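Local coordinates for alpha-1,2-mannosyltransferase (Ktr4), putative (Neosartorya fumigata, PDB 7BOP), which is a putative glycosyltransferase of the GT-A clan, held in this crystal with guanosine-5'-diphosphate and a manganese(II) ion, at residues A[39-44]-A[349-354]; A[197-202]-A[337-342]; A[215-220]-A[330-335]; A[256-261]-A[320-325]. One frame throughout, in Å; residues are numbered along the deposited sequence.

Interaction 1 (A[39-44]-A[349-354])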
loop_
_atom_site.group_PDB
_atom_site.type_symbol
_atom_site.label_atom_id
_atom_site.label_comp_id
_atom_site.label_asym_id
_atom_site.label_seq_id
_atom_site.Cartn_x
_atom_site.Cartn_y
_atom_site.Cartn_z
ATOM N N LEU A 39 -17.855 -0.638 -12.539
ATOM C CA LEU A 39 -18.691 -0.662 -13.733
ATOM C C LEU A 39 -19.409 0.671 -13.997
ATOM O O LEU A 39 -19.711 0.981 -15.142
ATOM C CB LEU A 39 -19.728 -1.800 -13.655
ATOM C CG LEU A 39 -19.215 -3.244 -13.587
ATOM C CD1 LEU A 39 -20.378 -4.233 -13.577
ATOM C CD2 LEU A 39 -18.284 -3.544 -14.741
ATOM N N ASP A 40 -19.689 1.446 -12.957
ATOM C CA ASP A 40 -20.321 2.766 -13.137
ATOM C C ASP A 40 -19.365 3.703 -13.854
ATOM O O ASP A 40 -18.152 3.564 -13.698
ATOM C CB ASP A 40 -20.713 3.408 -11.799
ATOM C CG ASP A 40 -21.709 2.567 -11.006
ATOM O OD1 ASP A 40 -22.482 1.817 -11.623
ATOM O OD2 ASP A 40 -21.699 2.644 -9.762
ATOM N N PRO A 41 -19.903 4.662 -14.641
ATOM C CA PRO A 41 -19.040 5.668 -15.280
ATOM C C PRO A 41 -18.167 6.332 -14.213
ATOM O O PRO A 41 -18.679 6.823 -13.218
ATOM C CB PRO A 41 -20.047 6.657 -15.908
ATOM C CG PRO A 41 -21.300 5.869 -16.074
ATOM C CD PRO A 41 -21.331 4.890 -14.937
ATOM N N THR A 42 -16.859 6.251 -14.385
ATOM C CA THR A 42 -15.915 6.625 -13.353
ATOM C C THR A 42 -15.174 7.851 -13.855
ATOM O O THR A 42 -14.562 7.816 -14.923
ATOM C CB THR A 42 -14.947 5.463 -13.036
ATOM O OG1 THR A 42 -15.704 4.314 -12.617
ATOM C CG2 THR A 42 -13.971 5.842 -11.905
ATOM N N GLY A 43 -15.275 8.938 -13.098
ATOM C CA GLY A 43 -14.642 10.200 -13.449
ATOM C C GLY A 43 -13.716 10.669 -12.351
ATOM O O GLY A 43 -13.259 9.883 -11.515
ATOM N N GLU A 44 -13.463 11.970 -12.351
ATOM C CA GLU A 44 -12.514 12.578 -11.429
ATOM C C GLU A 44 -13.194 12.922 -10.127
ATOM O O GLU A 44 -14.404 13.076 -10.091
ATOM C CB GLU A 44 -11.934 13.852 -12.044
ATOM C CG GLU A 44 -11.132 13.563 -13.290
ATOM C CD GLU A 44 -10.648 14.811 -13.998
ATOM O OE1 GLU A 44 -11.397 15.804 -14.070
ATOM O OE2 GLU A 44 -9.510 14.784 -14.499
ATOM N N CYS A 349 -9.889 -1.785 -12.166
ATOM C CA CYS A 349 -10.106 -1.280 -13.536
ATOM C C CYS A 349 -11.429 -0.530 -13.614
ATOM O O CYS A 349 -12.503 -1.150 -13.674
ATOM C CB CYS A 349 -10.051 -2.423 -14.544
ATOM S SG CYS A 349 -10.242 -1.922 -16.266
ATOM N N PRO A 350 -11.369 0.814 -13.615
ATOM C CA PRO A 350 -12.604 1.577 -13.698
ATOM C C PRO A 350 -13.142 1.684 -15.123
ATOM O O PRO A 350 -12.393 1.540 -16.090
ATOM C CB PRO A 350 -12.188 2.952 -13.188
ATOM C CG PRO A 350 -10.769 3.077 -13.635
ATOM C CD PRO A 350 -10.187 1.699 -13.556
ATOM N N ASN A 351 -14.443 1.920 -15.221
ATOM C CA ASN A 351 -15.110 2.213 -16.482
ATOM C C ASN A 351 -14.930 3.698 -16.806
ATOM O O ASN A 351 -15.685 4.558 -16.337
ATOM C CB ASN A 351 -16.592 1.834 -16.408
ATOM C CG ASN A 351 -17.382 2.311 -17.612
ATOM O OD1 ASN A 351 -16.838 2.467 -18.706
ATOM N ND2 ASN A 351 -18.670 2.567 -17.408
ATOM N N SER A 352 -13.916 3.979 -17.616
ATOM C CA SER A 352 -13.612 5.329 -18.048
ATOM C C SER A 352 -12.948 5.295 -19.410
ATOM O O SER A 352 -12.110 4.430 -19.654
ATOM C CB SER A 352 -12.671 5.992 -17.038
ATOM O OG SER A 352 -12.022 7.130 -17.584
ATOM N N PRO A 353 -13.284 6.266 -20.291
ATOM C CA PRO A 353 -12.575 6.365 -21.563
ATOM C C PRO A 353 -11.096 6.769 -21.433
ATOM O O PRO A 353 -10.365 6.706 -22.413
ATOM C CB PRO A 353 -13.367 7.422 -22.324
ATOM C CG PRO A 353 -13.995 8.267 -21.279
ATOM C CD PRO A 353 -14.231 7.381 -20.096
ATOM N N LYS A 354 -10.647 7.159 -20.240
ATOM C CA LYS A 354 -9.212 7.387 -20.011
ATOM C C LYS A 354 -8.374 6.111 -19.878
ATOM O O LYS A 354 -7.141 6.187 -19.849
ATOM C CB LYS A 354 -9.023 8.274 -18.789
ATOM C CG LYS A 354 -9.637 9.646 -18.996
ATOM C CD LYS A 354 -9.474 10.544 -17.789
ATOM C CE LYS A 354 -10.126 11.893 -18.053
ATOM N NZ LYS A 354 -9.470 12.953 -17.257
HETATM O O HOH W 1 -11.274 8.462 -15.263
HETATM O O HOH W 2 -13.847 9.544 -17.160
HETATM O O HOH W 3 -8.098 12.490 -14.592
HETATM O O HOH W 4 -10.429 15.740 -17.266
#
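Thr-42 lays its methyl group against the ring of Pro-350, CG2 lying 3.6 Å from CB of the proline, and the two side chains cross at about a right angle. CG2 stands anti to the backbone N, and OG1, beside that N (chi1 -58°), donates to O of Asp-40 two residues back in its own segment. The backbone of Thr-42 is held as well: its N donates to O of Asn-351 over 2.8 Å. Asn-351 has the largest area buried here. Its CG stands anti to the backbone N (chi1 171°), and the amide ND2 gives a bent bond of 3.0 Å to O of Leu-39, arriving above the carbonyl plane rather than within it. One residue thus grips the loop 39-44 twice, by carbonyl and by amide. Farther along, two waters join O of Thr-42 to OG of Ser-352, one of them by a weak bond; the same OG accepts from N of Lys-354 in an ST turn. At the far end of the contact the extended chain of Lys-354 meets Glu-44 crosswise in a weak, long salt bridge, NZ to OE2 3.3 Å, backed by two waters, one of them held weakly by OE2. Each charge has a stronger partner outside, Arg-51 for Glu-44 and Asp-204 for Lys-354, which suggests a small network of alternating charges. Pro-350 follows Cys-349, which is disulfide-bonded to Cys-358. The arrangement is a surface contact between two irregular loops, an early one and one from the disulfide-rich region near the C-terminus.

Interaction 2 (A[197-202]-A[337-342])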
loop_
_atom_site.group_PDB
_atom_site.type_symbol
_atom_site.label_atom_id
_atom_site.label_comp_id
_atom_site.label_asym_id
_atom_site.label_seq_id
_atom_site.Cartn_x
_atom_site.Cartn_y
_atom_site.Cartn_z
ATOM N N VAL A 197 4.134 -3.859 -12.024
ATOM C CA VAL A 197 2.735 -3.444 -11.911
ATOM C C VAL A 197 2.357 -2.665 -13.152
ATOM O O VAL A 197 3.227 -2.114 -13.842
ATOM C CB VAL A 197 2.450 -2.619 -10.633
ATOM C CG1 VAL A 197 2.895 -3.389 -9.404
ATOM C CG2 VAL A 197 3.096 -1.249 -10.685
ATOM N N GLN A 198 1.061 -2.614 -13.435
ATOM C CA GLN A 198 0.555 -1.843 -14.566
ATOM C C GLN A 198 -0.342 -0.700 -14.117
ATOM O O GLN A 198 -1.079 -0.813 -13.132
ATOM C CB GLN A 198 -0.226 -2.731 -15.533
ATOM C CG GLN A 198 0.461 -4.029 -15.929
ATOM C CD GLN A 198 -0.333 -4.773 -16.985
ATOM O OE1 GLN A 198 -0.319 -4.396 -18.148
ATOM N NE2 GLN A 198 -1.062 -5.807 -16.579
ATOM N N PHE A 199 -0.296 0.387 -14.874
ATOM C CA PHE A 199 -1.257 1.489 -14.757
ATOM C C PHE A 199 -1.965 1.623 -16.089
ATOM O O PHE A 199 -1.313 1.695 -17.141
ATOM C CB PHE A 199 -0.574 2.797 -14.366
ATOM C CG PHE A 199 0.076 2.753 -13.024
ATOM C CD1 PHE A 199 -0.655 3.041 -11.872
ATOM C CD2 PHE A 199 1.410 2.393 -12.894
ATOM C CE1 PHE A 199 -0.061 2.983 -10.618
ATOM C CE2 PHE A 199 2.008 2.334 -11.641
ATOM C CZ PHE A 199 1.272 2.638 -10.502
ATOM N N PHE A 200 -3.295 1.657 -16.045
ATOM C CA PHE A 200 -4.128 1.557 -17.237
ATOM C C PHE A 200 -4.792 2.848 -17.697
ATOM O O PHE A 200 -5.261 2.889 -18.827
ATOM C CB PHE A 200 -5.236 0.524 -17.014
ATOM C CG PHE A 200 -4.736 -0.866 -16.715
ATOM C CD1 PHE A 200 -4.032 -1.591 -17.671
ATOM C CD2 PHE A 200 -4.988 -1.463 -15.471
ATOM C CE1 PHE A 200 -3.586 -2.879 -17.393
ATOM C CE2 PHE A 200 -4.556 -2.748 -15.197
ATOM C CZ PHE A 200 -3.851 -3.460 -16.157
ATOM N N CYS A 201 -4.864 3.875 -16.837
ATOM C CA CYS A 201 -5.706 5.053 -17.085
ATOM C C CYS A 201 -4.933 6.346 -16.986
ATOM O O CYS A 201 -4.174 6.543 -16.042
ATOM C CB CYS A 201 -6.864 5.138 -16.084
ATOM S SG CYS A 201 -7.791 3.602 -15.914
ATOM N N ASN A 202 -5.151 7.238 -17.945
ATOM C CA ASN A 202 -4.624 8.596 -17.843
ATOM C C ASN A 202 -5.261 9.277 -16.650
ATOM O O ASN A 202 -6.467 9.180 -16.445
ATOM C CB ASN A 202 -4.891 9.397 -19.116
ATOM C CG ASN A 202 -4.060 8.907 -20.286
ATOM O OD1 ASN A 202 -2.963 8.401 -20.104
ATOM N ND2 ASN A 202 -4.583 9.040 -21.483
ATOM N N ARG A 337 -10.366 5.090 -7.103
ATOM C CA ARG A 337 -11.069 4.250 -8.063
ATOM C C ARG A 337 -10.683 4.564 -9.505
ATOM O O ARG A 337 -10.699 3.673 -10.346
ATOM C CB ARG A 337 -12.584 4.375 -7.897
ATOM C CG ARG A 337 -13.182 5.744 -8.212
ATOM C CD ARG A 337 -14.319 6.068 -7.254
ATOM N NE ARG A 337 -15.552 5.465 -7.662
ATOM C CZ ARG A 337 -16.619 5.235 -6.891
ATOM N NH1 ARG A 337 -16.676 5.517 -5.583
ATOM N NH2 ARG A 337 -17.660 4.682 -7.472
ATOM N N ASP A 338 -10.302 5.815 -9.760
ATOM C CA ASP A 338 -9.915 6.277 -11.097
ATOM C C ASP A 338 -8.488 5.952 -11.529
ATOM O O ASP A 338 -8.134 6.213 -12.685
ATOM C CB ASP A 338 -10.169 7.790 -11.239
ATOM C CG ASP A 338 -9.457 8.629 -10.171
ATOM O OD1 ASP A 338 -9.353 8.181 -9.006
ATOM O OD2 ASP A 338 -9.032 9.756 -10.489
ATOM N N ILE A 339 -7.665 5.395 -10.636
ATOM C CA ILE A 339 -6.325 4.926 -11.005
ATOM C C ILE A 339 -6.414 3.441 -11.343
ATOM O O ILE A 339 -6.487 2.593 -10.452
ATOM C CB ILE A 339 -5.278 5.183 -9.908
ATOM C CG1 ILE A 339 -5.204 6.683 -9.608
ATOM C CG2 ILE A 339 -3.916 4.651 -10.346
ATOM C CD1 ILE A 339 -4.261 7.053 -8.477
ATOM N N GLY A 340 -6.424 3.148 -12.640
ATOM C CA GLY A 340 -6.416 1.788 -13.133
ATOM C C GLY A 340 -5.106 1.125 -12.767
ATOM O O GLY A 340 -4.035 1.671 -13.047
ATOM N N TYR A 341 -5.186 -0.047 -12.142
ATOM C CA TYR A 341 -4.022 -0.659 -11.511
ATOM C C TYR A 341 -4.068 -2.177 -11.530
ATOM O O TYR A 341 -5.141 -2.762 -11.415
ATOM C CB TYR A 341 -3.910 -0.152 -10.065
ATOM C CG TYR A 341 -2.695 -0.667 -9.320
ATOM C CD1 TYR A 341 -1.429 -0.120 -9.538
ATOM C CD2 TYR A 341 -2.804 -1.714 -8.416
ATOM C CE1 TYR A 341 -0.321 -0.594 -8.857
ATOM C CE2 TYR A 341 -1.697 -2.197 -7.740
ATOM C CZ TYR A 341 -0.457 -1.629 -7.958
ATOM O OH TYR A 341 0.634 -2.111 -7.278
ATOM N N ASN A 342 -2.894 -2.791 -11.672
ATOM C CA ASN A 342 -2.733 -4.244 -11.575
ATOM C C ASN A 342 -1.374 -4.582 -10.975
ATOM O O ASN A 342 -0.348 -4.105 -11.462
ATOM C CB ASN A 342 -2.903 -4.906 -12.958
ATOM C CG ASN A 342 -2.342 -6.331 -13.036
ATOM O OD1 ASN A 342 -1.467 -6.601 -13.852
ATOM N ND2 ASN A 342 -2.855 -7.246 -12.211
HETATM O O HOH W 5 -4.033 4.355 -14.055
HETATM O O HOH W 6 -8.396 8.151 -14.676
#
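Asn-342, Tyr-341 and Gly-340 have the most surface buried in this contact with 197-202. Asn-342 and Gln-198 form an antiparallel hydrogen-bonded pair, N of Gln-198 reaching O of Asn-342 at 2.8 Å, with the return bond longer. Their side chains run side by side, and NE2 of Gln-198 donates to OD1 of Asn-342 at 2.9 Å, nearly straight at 166°, although the two amide planes are steeply turned. CB of Asn-342 also rests 3.5 Å from CE2 of Phe-200. The ring of Tyr-341 lies with Phe-199 on the other face of the sheet, its CD1 3.6 Å from CE1 of Phe-199 and the planes oblique to one another. Val-197 packs by CG1 against OH of Tyr-341, a hydroxyl that bonds to Asn-282. Gly-340 sits close to the chain opposite: SG of Cys-201, disulfide-bonded to Cys-355, is 3.6 Å from its CA, while its O accepts from N of Phe-200, a donor well above the carbonyl plane. A water spans N of Cys-201 and the same O. Helix 80-98 covers Phe-199, and the side chain of Val-197 lies about 6 Å from the manganese ion. The pairing is the edge of a three-stranded antiparallel sheet, 198-199, 341-343 and 346-348, beside the metal site.

Interaction 3 (A[215-220]-A[330-335])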
loop_
_atom_site.group_PDB
_atom_site.type_symbol
_atom_site.label_atom_id
_atom_site.label_comp_id
_atom_site.label_asym_id
_atom_site.label_seq_id
_atom_site.Cartn_x
_atom_site.Cartn_y
_atom_site.Cartn_z
ATOM N N ASN A 215 -6.538 17.455 2.966
ATOM C CA ASN A 215 -5.910 16.899 4.170
ATOM C C ASN A 215 -6.060 15.375 4.276
ATOM O O ASN A 215 -6.306 14.827 5.360
ATOM C CB ASN A 215 -6.445 17.612 5.416
ATOM C CG ASN A 215 -6.112 19.092 5.405
ATOM O OD1 ASN A 215 -4.945 19.462 5.353
ATOM N ND2 ASN A 215 -7.119 19.932 5.440
ATOM N N LEU A 216 -5.902 14.696 3.143
ATOM C CA LEU A 216 -6.044 13.251 3.114
ATOM C C LEU A 216 -4.793 12.570 3.642
ATOM O O LEU A 216 -3.667 13.067 3.502
ATOM C CB LEU A 216 -6.400 12.754 1.712
ATOM C CG LEU A 216 -7.686 13.339 1.119
ATOM C CD1 LEU A 216 -7.976 12.708 -0.233
ATOM C CD2 LEU A 216 -8.901 13.205 2.030
ATOM N N THR A 217 -5.018 11.415 4.264
ATOM C CA THR A 217 -3.988 10.654 4.925
ATOM C C THR A 217 -3.464 9.536 4.033
ATOM O O THR A 217 -2.278 9.245 4.055
ATOM C CB THR A 217 -4.542 10.073 6.245
ATOM O OG1 THR A 217 -4.964 11.155 7.073
ATOM C CG2 THR A 217 -3.524 9.237 6.977
ATOM N N TYR A 218 -4.340 8.901 3.260
ATOM C CA TYR A 218 -3.966 7.668 2.573
ATOM C C TYR A 218 -4.898 7.372 1.436
ATOM O O TYR A 218 -6.097 7.638 1.526
ATOM C CB TYR A 218 -4.018 6.525 3.579
ATOM C CG TYR A 218 -3.478 5.191 3.148
ATOM C CD1 TYR A 218 -2.133 4.879 3.304
ATOM C CD2 TYR A 218 -4.334 4.198 2.665
ATOM C CE1 TYR A 218 -1.648 3.627 2.977
ATOM C CE2 TYR A 218 -3.861 2.938 2.332
ATOM C CZ TYR A 218 -2.522 2.652 2.484
ATOM O OH TYR A 218 -2.069 1.390 2.155
ATOM N N GLY A 219 -4.338 6.822 0.369
ATOM C CA GLY A 219 -5.094 6.399 -0.785
ATOM C C GLY A 219 -4.727 4.990 -1.205
ATOM O O GLY A 219 -3.549 4.618 -1.186
ATOM N N PHE A 220 -5.745 4.221 -1.590
ATOM C CA PHE A 220 -5.584 2.832 -2.031
ATOM C C PHE A 220 -6.363 2.554 -3.314
ATOM O O PHE A 220 -7.242 3.318 -3.692
ATOM C CB PHE A 220 -6.055 1.880 -0.922
ATOM C CG PHE A 220 -7.546 1.819 -0.755
ATOM C CD1 PHE A 220 -8.217 2.792 -0.027
ATOM C CD2 PHE A 220 -8.287 0.775 -1.312
ATOM C CE1 PHE A 220 -9.592 2.741 0.143
ATOM C CE2 PHE A 220 -9.671 0.723 -1.156
ATOM C CZ PHE A 220 -10.326 1.709 -0.427
ATOM N N ALA A 330 -11.110 8.117 9.214
ATOM C CA ALA A 330 -11.539 7.328 8.049
ATOM C C ALA A 330 -12.017 8.184 6.876
ATOM O O ALA A 330 -11.904 7.769 5.724
ATOM C CB ALA A 330 -12.618 6.327 8.445
ATOM N N ALA A 331 -12.520 9.389 7.168
ATOM C CA ALA A 331 -12.906 10.344 6.126
ATOM C C ALA A 331 -11.712 10.821 5.317
ATOM O O ALA A 331 -11.898 11.284 4.210
ATOM C CB ALA A 331 -13.628 11.547 6.720
ATOM N N LYS A 332 -10.506 10.706 5.869
ATOM C CA LYS A 332 -9.269 11.102 5.181
ATOM C C LYS A 332 -8.558 9.949 4.471
ATOM O O LYS A 332 -7.412 10.107 4.037
ATOM C CB LYS A 332 -8.306 11.762 6.172
ATOM C CG LYS A 332 -8.872 12.957 6.923
ATOM C CD LYS A 332 -9.441 13.990 5.977
ATOM C CE LYS A 332 -9.552 15.365 6.624
ATOM N NZ LYS A 332 -10.375 16.250 5.751
ATOM N N VAL A 333 -9.227 8.799 4.354
ATOM C CA VAL A 333 -8.730 7.664 3.574
ATOM C C VAL A 333 -9.570 7.605 2.310
ATOM O O VAL A 333 -10.801 7.710 2.376
ATOM C CB VAL A 333 -8.811 6.343 4.374
ATOM C CG1 VAL A 333 -8.381 5.150 3.512
ATOM C CG2 VAL A 333 -7.947 6.439 5.621
ATOM N N HIS A 334 -8.916 7.453 1.161
ATOM C CA HIS A 334 -9.576 7.615 -0.131
ATOM C C HIS A 334 -9.338 6.413 -1.044
ATOM O O HIS A 334 -8.215 5.924 -1.164
ATOM C CB HIS A 334 -9.074 8.904 -0.805
ATOM C CG HIS A 334 -9.563 9.095 -2.209
ATOM N ND1 HIS A 334 -10.888 9.306 -2.520
ATOM C CD2 HIS A 334 -8.894 9.138 -3.387
ATOM C CE1 HIS A 334 -11.018 9.459 -3.824
ATOM N NE2 HIS A 334 -9.820 9.357 -4.372
ATOM N N TRP A 335 -10.409 5.927 -1.657
ATOM C CA TRP A 335 -10.296 4.916 -2.721
ATOM C C TRP A 335 -10.037 5.622 -4.049
ATOM O O TRP A 335 -10.917 6.305 -4.576
ATOM C CB TRP A 335 -11.580 4.102 -2.816
ATOM C CG TRP A 335 -11.577 3.050 -3.882
ATOM C CD1 TRP A 335 -10.525 2.291 -4.281
ATOM C CD2 TRP A 335 -12.697 2.615 -4.650
ATOM N NE1 TRP A 335 -10.910 1.423 -5.270
ATOM C CE2 TRP A 335 -12.243 1.592 -5.510
ATOM C CE3 TRP A 335 -14.048 2.989 -4.695
ATOM C CZ2 TRP A 335 -13.082 0.952 -6.417
ATOM C CZ3 TRP A 335 -14.882 2.352 -5.600
ATOM C CH2 TRP A 335 -14.398 1.346 -6.449
#
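A parallel strand pairing joins strand 218-224 to strand 333-335 in the mixed sheet of this GT-A-type fold. The axes of 218-220 and 333-335 approach to 4.7 Å, at 22° to each other, with Tyr-218 beside Val-333, Gly-219 beside His-334 and Phe-220 beside Trp-335. His-334 supplies both bonds at the middle: its N donates to O of Tyr-218 at 2.8 Å and its O accepts from N of Phe-220 at 3.0 Å. Before the strand, O of Lys-332 takes a short bond from N of Thr-217 and a weak one from N of Tyr-218. Phe-220 stands with CG between the backbone N and the carbonyl carbon (chi1 74°), which starts its ring toward Trp-335. CA of Trp-335 lies over one ring face in a CH-pi contact, 4.0 Å from the centroid, and CD1 of the indole comes 3.6 Å from CE2 of the phenyl ring. The two ring planes are nearly parallel but slid apart, with little overlap. The chain of Lys-332, bent at chi2 (-53°), folds over O of Asn-215, CD lying 3.3 Å away, while NZ bonds to O of Arg-214. Asn-215 is the C-prime residue of a Schellman motif ending helix 207-213. On the face of His-334, Leu-216 touches CB of that residue through CD1 and packs on helix 207-213; on the opposite face Tyr-218 packs on helix 316-327, and Val-333 and Trp-335 on helix 376-382.

Interaction 4 (A[256-261]-A[320-325])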
loop_
_atom_site.group_PDB
_atom_site.type_symbol
_atom_site.label_atom_id
_atom_site.label_comp_id
_atom_site.label_asym_id
_atom_site.label_seq_id
_atom_site.Cartn_x
_atom_site.Cartn_y
_atom_site.Cartn_z
ATOM N N GLY A 256 -15.351 -1.608 12.738
ATOM C CA GLY A 256 -16.294 -2.508 12.067
ATOM C C GLY A 256 -15.669 -3.299 10.934
ATOM O O GLY A 256 -15.910 -4.485 10.795
ATOM N N TRP A 257 -14.864 -2.636 10.116
ATOM C CA TRP A 257 -14.139 -3.310 9.039
ATOM C C TRP A 257 -13.035 -4.209 9.576
ATOM O O TRP A 257 -12.891 -5.358 9.128
ATOM C CB TRP A 257 -13.555 -2.273 8.076
ATOM C CG TRP A 257 -12.695 -2.824 6.987
ATOM C CD1 TRP A 257 -13.050 -3.733 6.025
ATOM C CD2 TRP A 257 -11.348 -2.450 6.712
ATOM N NE1 TRP A 257 -11.988 -3.965 5.173
ATOM C CE2 TRP A 257 -10.928 -3.194 5.581
ATOM C CE3 TRP A 257 -10.447 -1.555 7.311
ATOM C CZ2 TRP A 257 -9.650 -3.071 5.048
ATOM C CZ3 TRP A 257 -9.171 -1.438 6.773
ATOM C CH2 TRP A 257 -8.787 -2.190 5.655
ATOM N N LEU A 258 -12.248 -3.686 10.514
ATOM C CA LEU A 258 -11.131 -4.442 11.097
ATOM C C LEU A 258 -11.585 -5.739 11.799
ATOM O O LEU A 258 -10.865 -6.720 11.793
ATOM C CB LEU A 258 -10.343 -3.577 12.084
ATOM C CG LEU A 258 -9.618 -2.354 11.496
ATOM C CD1 LEU A 258 -8.982 -1.554 12.615
ATOM C CD2 LEU A 258 -8.587 -2.770 10.466
ATOM N N THR A 259 -12.770 -5.731 12.401
ATOM C CA THR A 259 -13.245 -6.877 13.167
ATOM C C THR A 259 -14.380 -7.633 12.477
ATOM O O THR A 259 -14.994 -8.506 13.088
ATOM C CB THR A 259 -13.697 -6.451 14.584
ATOM O OG1 THR A 259 -14.749 -5.484 14.491
ATOM C CG2 THR A 259 -12.525 -5.867 15.360
ATOM N N ASP A 260 -14.649 -7.331 11.210
ATOM C CA ASP A 260 -15.761 -7.953 10.509
ATOM C C ASP A 260 -15.563 -9.465 10.432
ATOM O O ASP A 260 -14.445 -9.934 10.231
ATOM C CB ASP A 260 -15.885 -7.406 9.088
ATOM C CG ASP A 260 -17.130 -7.910 8.372
ATOM O OD1 ASP A 260 -18.213 -7.928 8.981
ATOM O OD2 ASP A 260 -17.033 -8.295 7.198
ATOM N N ASP A 261 -16.647 -10.212 10.622
ATOM C CA ASP A 261 -16.653 -11.661 10.396
ATOM C C ASP A 261 -17.838 -12.130 9.524
ATOM O O ASP A 261 -18.126 -13.322 9.476
ATOM C CB ASP A 261 -16.634 -12.412 11.743
ATOM C CG ASP A 261 -17.898 -12.178 12.589
ATOM O OD1 ASP A 261 -18.857 -11.547 12.118
ATOM O OD2 ASP A 261 -17.926 -12.627 13.750
ATOM N N HIS A 320 -0.196 -1.314 8.223
ATOM C CA HIS A 320 -0.713 -0.005 7.773
ATOM C C HIS A 320 -2.221 0.111 7.924
ATOM O O HIS A 320 -2.728 1.127 8.422
ATOM C CB HIS A 320 -0.335 0.256 6.314
ATOM C CG HIS A 320 1.111 0.588 6.122
ATOM N ND1 HIS A 320 1.629 0.957 4.902
ATOM C CD2 HIS A 320 2.143 0.625 6.997
ATOM C CE1 HIS A 320 2.923 1.187 5.026
ATOM N NE2 HIS A 320 3.263 0.990 6.288
ATOM N N SER A 321 -2.934 -0.932 7.487
ATOM C CA SER A 321 -4.392 -0.916 7.489
ATOM C C SER A 321 -4.968 -0.818 8.888
ATOM O O SER A 321 -5.912 -0.054 9.120
ATOM C CB SER A 321 -4.941 -2.157 6.786
ATOM O OG SER A 321 -4.455 -2.228 5.456
ATOM N N ILE A 322 -4.406 -1.590 9.815
ATOM C CA ILE A 322 -4.829 -1.521 11.217
ATOM C C ILE A 322 -4.478 -0.142 11.804
ATOM O O ILE A 322 -5.301 0.476 12.481
ATOM C CB ILE A 322 -4.210 -2.655 12.052
ATOM C CG1 ILE A 322 -4.849 -4.003 11.676
ATOM C CG2 ILE A 322 -4.403 -2.402 13.533
ATOM C CD1 ILE A 322 -4.048 -5.206 12.112
ATOM N N GLY A 323 -3.262 0.330 11.549
ATOM C CA GLY A 323 -2.848 1.649 12.034
ATOM C C GLY A 323 -3.758 2.771 11.566
ATOM O O GLY A 323 -4.170 3.619 12.366
ATOM N N LEU A 324 -4.076 2.768 10.269
ATOM C CA LEU A 324 -5.034 3.718 9.692
ATOM C C LEU A 324 -6.412 3.564 10.313
ATOM O O LEU A 324 -7.047 4.559 10.689
ATOM C CB LEU A 324 -5.146 3.545 8.169
ATOM C CG LEU A 324 -3.898 3.946 7.366
ATOM C CD1 LEU A 324 -3.904 3.294 5.989
ATOM C CD2 LEU A 324 -3.807 5.465 7.247
ATOM N N GLY A 325 -6.871 2.319 10.412
ATOM C CA GLY A 325 -8.198 2.025 10.936
ATOM C C GLY A 325 -8.415 2.363 12.397
ATOM O O GLY A 325 -9.550 2.546 12.809
#
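Between these two segments the helices meet by van der Waals packing: the C-terminal end of helix 255-258 sets two large side chains against one side of helix 316-327. Leu-258 does most of the work. Its CG is anti to the carbonyl carbon (chi1 -64°), and its two methyls divide over successive turns of the other helix. CD2 sits 4.0 Å from CA of Ile-322, at much the same distance from O of Ser-321, and 4.1 Å from CG1 of Ile-322. CD1 reaches on to Gly-325, 4.0 Å from its C atom; the leucine methyl lies directly on the glycine backbone, which is also hydrogen-bonded to the backbone of Met-254, just before helix 255-258. Trp-257 comes in beside it with CG anti to the backbone N (chi1 175°), and the far corner of its indole, CH2, touches CB of Ser-321 at 4.0 Å in an oblique approach. The polar end of Ser-321 is engaged apart from this contact: OG bonds to O of Ala-317, one turn back in its own helix, and to N of Phe-279. All five touching residues are buried, though the area shared is small; the nearest CA atoms, of Leu-258 and Ile-322, are 6.9 Å apart. Around the pair, helix 234-244 packs on Ile-322, Tyr-379 of helix 376-382 meets the Trp-257 ring edge-to-face, and strand 218-224 touches Trp-257.

In the fold
The four contacts enclose one another along the chain: interaction 4 lies within the span of interaction 3, that within interaction 2, and that within interaction 1. Interactions 1 and 2 touch, centres 11 Å apart, through Lys-354 and Asn-202 and through Thr-42 on Arg-337. Interactions 3 and 4, with centres 14 Å apart, meet where Leu-324 of helix 316-327 packs on Tyr-218. That helix leads into strand 333-335 of the mixed sheet, and strand 341-343 of the small antiparallel sheet follows. The run 316-343 therefore links interactions 4, 3 and 2, ending at His-343, a ligand of the manganese ion, while interaction 1 lies toward the surface.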